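Local coordinates for protein beta-1,4-galactanase (Thielavia heterothallica, PDB 1HJS) that hydrolyses the beta-1,4-galactosidic linkages of type I arabinogalactans, as a family 53 glycoside hydrolase built on an eight-stranded beta/alpha barrel, at residues Glu33-Ala37 against Arg68-Leu74; Trp9-Glu15 against Glu297-His302. All coordinates share one frame. Numbering follows the deposited sequence.

Contact 1. Residues Glu33-Ala37 against Arg68-Leu74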
loop_
_atom_site.group_PDB
_atom_site.type_symbol
_atom_site.label_atom_id
_atom_site.label_comp_id
_atom_site.label_asym_id
_atom_site.label_seq_id
_atom_site.Cartn_x
_atom_site.Cartn_y
_atom_site.Cartn_z
ATOM N N GLU A 33 4.347 10.504 13.638
ATOM C CA GLU A 33 2.948 10.696 13.269
ATOM C C GLU A 33 2.541 12.168 13.286
ATOM O O GLU A 33 1.746 12.609 12.454
ATOM C CB GLU A 33 2.014 9.880 14.186
ATOM C CG GLU A 33 2.109 10.224 15.674
ATOM C CD GLU A 33 3.111 9.356 16.416
ATOM O OE1 GLU A 33 4.185 9.059 15.851
ATOM O OE2 GLU A 33 2.829 8.979 17.575
ATOM N N ASN A 34 3.085 12.933 14.230
ATOM C CA ASN A 34 2.759 14.351 14.318
ATOM C C ASN A 34 3.448 15.133 13.202
ATOM O O ASN A 34 2.907 16.109 12.691
ATOM C CB ASN A 34 3.156 14.901 15.688
ATOM C CG ASN A 34 2.436 14.192 16.821
ATOM O OD1 ASN A 34 1.213 14.056 16.802
ATOM N ND2 ASN A 34 3.188 13.737 17.808
ATOM N N ILE A 35 4.648 14.702 12.833
ATOM C CA ILE A 35 5.376 15.352 11.748
ATOM C C ILE A 35 4.581 15.126 10.460
ATOM O O ILE A 35 4.365 16.051 9.682
ATOM C CB ILE A 35 6.787 14.748 11.584
ATOM C CG1 ILE A 35 7.630 15.060 12.824
ATOM C CG2 ILE A 35 7.451 15.307 10.329
ATOM C CD1 ILE A 35 9.005 14.418 12.819
ATOM N N LEU A 36 4.141 13.888 10.247
ATOM C CA LEU A 36 3.364 13.559 9.052
ATOM C C LEU A 36 2.078 14.379 8.993
ATOM O O LEU A 36 1.749 14.964 7.956
ATOM C CB LEU A 36 3.028 12.066 9.032
ATOM C CG LEU A 36 4.216 11.105 8.915
ATOM C CD1 LEU A 36 3.734 9.669 9.096
ATOM C CD2 LEU A 36 4.892 11.288 7.551
ATOM N N ALA A 37 1.357 14.429 10.109
ATOM C CA ALA A 37 0.112 15.182 10.171
ATOM C C ALA A 37 0.347 16.662 9.881
ATOM O O ALA A 37 -0.432 17.291 9.169
ATOM C CB ALA A 37 -0.534 15.017 11.548
ATOM N N ARG A 68 -1.368 5.219 17.759
ATOM C CA ARG A 68 -0.584 6.447 17.690
ATOM C C ARG A 68 -1.052 7.301 16.522
ATOM O O ARG A 68 -1.149 8.524 16.635
ATOM C CB ARG A 68 0.908 6.123 17.539
ATOM C CG ARG A 68 1.565 5.667 18.837
ATOM C CD ARG A 68 2.988 5.168 18.599
ATOM N NE ARG A 68 3.823 6.161 17.930
ATOM C CZ ARG A 68 5.096 5.965 17.602
ATOM N NH1 ARG A 68 5.692 4.807 17.880
ATOM N NH2 ARG A 68 5.776 6.927 16.990
ATOM N N ALA A 69 -1.352 6.650 15.400
ATOM C CA ALA A 69 -1.821 7.365 14.218
ATOM C C ALA A 69 -3.153 8.031 14.545
ATOM O O ALA A 69 -3.371 9.207 14.235
ATOM C CB ALA A 69 -1.988 6.394 13.037
ATOM N N LYS A 70 -4.042 7.260 15.165
ATOM C CA LYS A 70 -5.356 7.754 15.558
ATOM C C LYS A 70 -5.227 8.989 16.460
ATOM O O LYS A 70 -5.958 9.968 16.292
ATOM C CB LYS A 70 -6.121 6.645 16.293
ATOM C CG LYS A 70 -7.500 7.047 16.803
ATOM C CD LYS A 70 -8.153 5.888 17.546
ATOM C CE LYS A 70 -9.526 6.269 18.081
ATOM N NZ LYS A 70 -10.110 5.173 18.899
ATOM N N ALA A 71 -4.299 8.940 17.412
ATOM C CA ALA A 71 -4.087 10.052 18.333
ATOM C C ALA A 71 -3.566 11.294 17.607
ATOM O O ALA A 71 -3.689 12.415 18.101
ATOM C CB ALA A 71 -3.113 9.641 19.433
ATOM N N ALA A 72 -2.979 11.093 16.433
ATOM C CA ALA A 72 -2.460 12.211 15.650
ATOM C C ALA A 72 -3.502 12.677 14.632
ATOM O O ALA A 72 -3.236 13.566 13.819
ATOM C CB ALA A 72 -1.173 11.805 14.940
ATOM N N GLY A 73 -4.684 12.068 14.683
ATOM C CA GLY A 73 -5.755 12.440 13.771
ATOM C C GLY A 73 -5.620 11.840 12.382
ATOM O O GLY A 73 -6.223 12.325 11.423
ATOM N N LEU A 74 -4.843 10.769 12.275
ATOM C CA LEU A 74 -4.613 10.111 10.992
ATOM C C LEU A 74 -5.452 8.853 10.808
ATOM O O LEU A 74 -5.604 8.063 11.733
ATOM C CB LEU A 74 -3.133 9.738 10.857
ATOM C CG LEU A 74 -2.095 10.857 10.980
ATOM C CD1 LEU A 74 -0.688 10.265 10.988
ATOM C CD2 LEU A 74 -2.260 11.830 9.822
HETATM O O HOH W 1 0.398 9.507 18.507
#

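Contact 2. Residues Trp9-Glu15 against Glu297-His302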
loop_
_atom_site.group_PDB
_atom_site.type_symbol
_atom_site.label_atom_id
_atom_site.label_comp_id
_atom_site.label_asym_id
_atom_site.label_seq_id
_atom_site.Cartn_x
_atom_site.Cartn_y
_atom_site.Cartn_z
ATOM N N TRP A 9 3.962 4.008 6.745
ATOM C CA TRP A 9 4.964 4.266 7.776
ATOM C C TRP A 9 5.243 3.038 8.641
ATOM O O TRP A 9 5.734 3.157 9.764
ATOM C CB TRP A 9 4.497 5.435 8.652
ATOM C CG TRP A 9 3.439 5.071 9.670
ATOM C CD1 TRP A 9 2.407 4.185 9.510
ATOM C CD2 TRP A 9 3.316 5.594 10.999
ATOM N NE1 TRP A 9 1.653 4.124 10.660
ATOM C CE2 TRP A 9 2.187 4.978 11.589
ATOM C CE3 TRP A 9 4.051 6.525 11.751
ATOM C CZ2 TRP A 9 1.775 5.264 12.898
ATOM C CZ3 TRP A 9 3.639 6.809 13.056
ATOM C CH2 TRP A 9 2.512 6.178 13.612
ATOM N N SER A 10 4.951 1.861 8.098
ATOM C CA SER A 10 5.122 0.596 8.813
ATOM C C SER A 10 6.388 0.431 9.647
ATOM O O SER A 10 6.328 -0.055 10.775
ATOM C CB SER A 10 5.025 -0.575 7.830
ATOM O OG SER A 10 3.819 -0.524 7.085
ATOM N N SER A 11 7.527 0.833 9.095
ATOM C CA SER A 11 8.812 0.694 9.782
ATOM C C SER A 11 9.050 1.642 10.957
ATOM O O SER A 11 10.102 1.567 11.593
ATOM C CB SER A 11 9.944 0.911 8.786
ATOM O OG SER A 11 9.976 2.274 8.394
ATOM N N VAL A 12 8.100 2.527 11.242
ATOM C CA VAL A 12 8.286 3.496 12.323
ATOM C C VAL A 12 8.870 2.950 13.632
ATOM O O VAL A 12 9.896 3.445 14.096
ATOM C CB VAL A 12 6.975 4.271 12.625
ATOM C CG1 VAL A 12 5.867 3.317 13.047
ATOM C CG2 VAL A 12 7.238 5.324 13.715
ATOM N N VAL A 13 8.237 1.942 14.227
ATOM C CA VAL A 13 8.740 1.389 15.483
ATOM C C VAL A 13 10.072 0.662 15.296
ATOM O O VAL A 13 10.934 0.689 16.173
ATOM C CB VAL A 13 7.699 0.439 16.135
ATOM C CG1 VAL A 13 8.354 -0.404 17.226
ATOM C CG2 VAL A 13 6.572 1.270 16.740
ATOM N N VAL A 14 10.245 0.013 14.150
ATOM C CA VAL A 14 11.497 -0.682 13.883
ATOM C C VAL A 14 12.631 0.344 13.910
ATOM O O VAL A 14 13.691 0.102 14.488
ATOM C CB VAL A 14 11.470 -1.384 12.501
ATOM C CG1 VAL A 14 12.865 -1.888 12.138
ATOM C CG2 VAL A 14 10.498 -2.556 12.535
ATOM N N GLU A 15 12.392 1.497 13.290
ATOM C CA GLU A 15 13.394 2.558 13.243
ATOM C C GLU A 15 13.611 3.242 14.589
ATOM O O GLU A 15 14.744 3.544 14.955
ATOM C CB GLU A 15 13.010 3.598 12.188
ATOM C CG GLU A 15 13.235 3.125 10.760
ATOM C CD GLU A 15 14.711 3.003 10.403
ATOM O OE1 GLU A 15 15.459 2.329 11.142
ATOM O OE2 GLU A 15 15.122 3.582 9.374
ATOM N N GLU A 297 7.072 4.204 2.591
ATOM C CA GLU A 297 8.171 4.289 3.557
ATOM C C GLU A 297 9.114 5.490 3.440
ATOM O O GLU A 297 10.333 5.333 3.325
ATOM C CB GLU A 297 8.973 2.988 3.491
ATOM C CG GLU A 297 8.207 1.779 4.015
ATOM C CD GLU A 297 8.170 1.735 5.539
ATOM O OE1 GLU A 297 8.610 2.713 6.178
ATOM O OE2 GLU A 297 7.698 0.724 6.094
ATOM N N PRO A 298 8.568 6.709 3.521
ATOM C CA PRO A 298 9.395 7.914 3.416
ATOM C C PRO A 298 10.419 8.101 4.538
ATOM O O PRO A 298 11.426 8.788 4.350
ATOM C CB PRO A 298 8.361 9.033 3.404
ATOM C CG PRO A 298 7.306 8.499 4.324
ATOM C CD PRO A 298 7.177 7.055 3.868
ATOM N N ALA A 299 10.176 7.477 5.687
ATOM C CA ALA A 299 11.061 7.633 6.840
ATOM C C ALA A 299 11.958 6.447 7.185
ATOM O O ALA A 299 12.573 6.431 8.254
ATOM C CB ALA A 299 10.228 8.020 8.069
ATOM N N TRP A 300 12.050 5.467 6.291
ATOM C CA TRP A 300 12.874 4.286 6.544
ATOM C C TRP A 300 14.319 4.577 6.135
ATOM O O TRP A 300 14.841 4.000 5.169
ATOM C CB TRP A 300 12.327 3.098 5.747
ATOM C CG TRP A 300 12.744 1.763 6.273
ATOM C CD1 TRP A 300 13.682 1.509 7.240
ATOM C CD2 TRP A 300 12.255 0.487 5.845
ATOM N NE1 TRP A 300 13.804 0.157 7.432
ATOM C CE2 TRP A 300 12.940 -0.494 6.590
ATOM C CE3 TRP A 300 11.304 0.079 4.898
ATOM C CZ2 TRP A 300 12.704 -1.864 6.421
ATOM C CZ3 TRP A 300 11.071 -1.285 4.727
ATOM C CH2 TRP A 300 11.771 -2.239 5.488
ATOM N N ILE A 301 14.965 5.461 6.886
ATOM C CA ILE A 301 16.328 5.870 6.578
ATOM C C ILE A 301 17.411 4.791 6.633
ATOM O O ILE A 301 18.468 4.959 6.025
ATOM C CB ILE A 301 16.742 7.074 7.454
ATOM C CG1 ILE A 301 16.750 6.687 8.933
ATOM C CG2 ILE A 301 15.776 8.232 7.212
ATOM C CD1 ILE A 301 17.171 7.825 9.849
ATOM N N HIS A 302 17.166 3.690 7.341
ATOM C CA HIS A 302 18.155 2.618 7.400
ATOM C C HIS A 302 17.984 1.638 6.237
ATOM O O HIS A 302 18.676 0.624 6.150
ATOM C CB HIS A 302 18.087 1.879 8.740
ATOM C CG HIS A 302 18.703 2.640 9.873
ATOM N ND1 HIS A 302 17.973 3.108 10.945
ATOM C CD2 HIS A 302 19.980 3.039 10.086
ATOM C CE1 HIS A 302 18.772 3.763 11.769
ATOM N NE2 HIS A 302 19.996 3.736 11.271
#

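Contact 1. Residues Glu33-Ala37 against Arg68-Leu74
Helix 32-38 meets the C-terminal end of helix 59-71, its neighbour in the outer layer of the beta/alpha barrel, and the turn leading into strand 75-80; Leu36, Ala69 and Leu74 pack the pair on Val44 of strand 43-48. Buried Glu33 does most of the work on its side. Its carboxylate faces the Arg68 guanidinium nearly in plane and is held by two hydrogen bonds, Arg68 NH2 to Glu33 OE1 at 2.9 Å and Arg68 NE to Glu33 OE2 at 3.0 Å, a bidentate salt bridge. A water donates to Glu33 OE2 (2.7 Å) and to the carbonyl Arg68 O (2.6 Å), tying the acid to the last turn of the helix. The aliphatic part of Glu33 is covered: its CG lies 3.7 Å from Ala72 CB and its CB 4.2 Å from Leu74 CD1. Asn34 only brushes Ala72, with Asn34 OD1 3.8 Å from Ala72 CB. With only a methyl at Ala72, the backbones come close, Asn34 CA lying 5.8 Å from Ala72 CA. Ala37, one helical turn after Glu33, rests its CB 3.8 Å from Ala72 O and 4.0 Å from Leu74 CD2. Gly73, with positive phi, ends the helix in a Schellman motif, its N bonded to Lys70 O and Leu74 N to Ala69 O, and brings Leu74 back against Glu33, whose O lies 3.7 Å from Leu74 CD1. Arg68 NH2 also forms a salt bridge with Glu16 of helix 12-17, so two acids share the guanidinium: the charged end of the contact joins three helices, while its other end is apolar packing.

Contact 2. Residues Trp9-Glu15 against Glu297-His302
This is a largely buried, polar contact at the C-terminal end of the barrel strands, between the turn and first helical residues after the first strand, 4-8, and the irregular loop after the last, 290-296. Each segment opens with a type I beta turn, Trp9 to Val12 and Glu297 to Trp300. The Glu297 carboxylate reaches across to the first turn: Ser11 N donates to Glu297 OE2 at 3.0 Å and Ser11 OG to Glu297 OE1 at 2.6 Å, while Arg47 of strand 43-48 forms a salt bridge with OE2. Ser11 also lies over the face of the Trp300 indole, its CB 3.8 Å from the centroid of the five-membered ring in a CH-pi contact. A turn further along, Glu15 reaches the end of the other segment. His302 ND1 donates to Glu15 OE1 (2.6 Å) and the backbone His302 N to Glu15 OE2 (2.9 Å), so one carboxylate holds both side chain and main chain; Glu15 OE2 also sits at the edge of the indole, 3.3 Å from Trp300 CD1. The Glu297 side chain is about 8 Å from that of Glu245, the probable nucleophile, which places this end of the contact beside the active site. Around it, Trp9 and Val12 pack on Ile65 of helix 59-71 and Leu32 of helix 32-38, and Ala299 also touches Leu32, while Ser11 and Trp300 touch Arg47 of strand 43-48.

In the fold
Contact 1 lies within the chain loop that contact 2 closes, and their centres are about 15 Å apart. Contact 1 is partly buried and joins two helices on the outside of the barrel; contact 2 is mostly buried and joins the turn and short helix after the first strand to the loop after the last, close to the catalytic end. Both rely on carboxylates, but across the segments these bind an arginine in contact 1 and hydroxyl, imidazole and backbone NH donors in contact 2, where Glu297 has its arginine, Arg47, outside the pair. Glu33 OE1 lies 3.6 Å from Trp9 CZ3 and Ala69 CB 3.9 Å from Trp9 CZ2, so the Trp9 indole of contact 2 packs against both helices of contact 1.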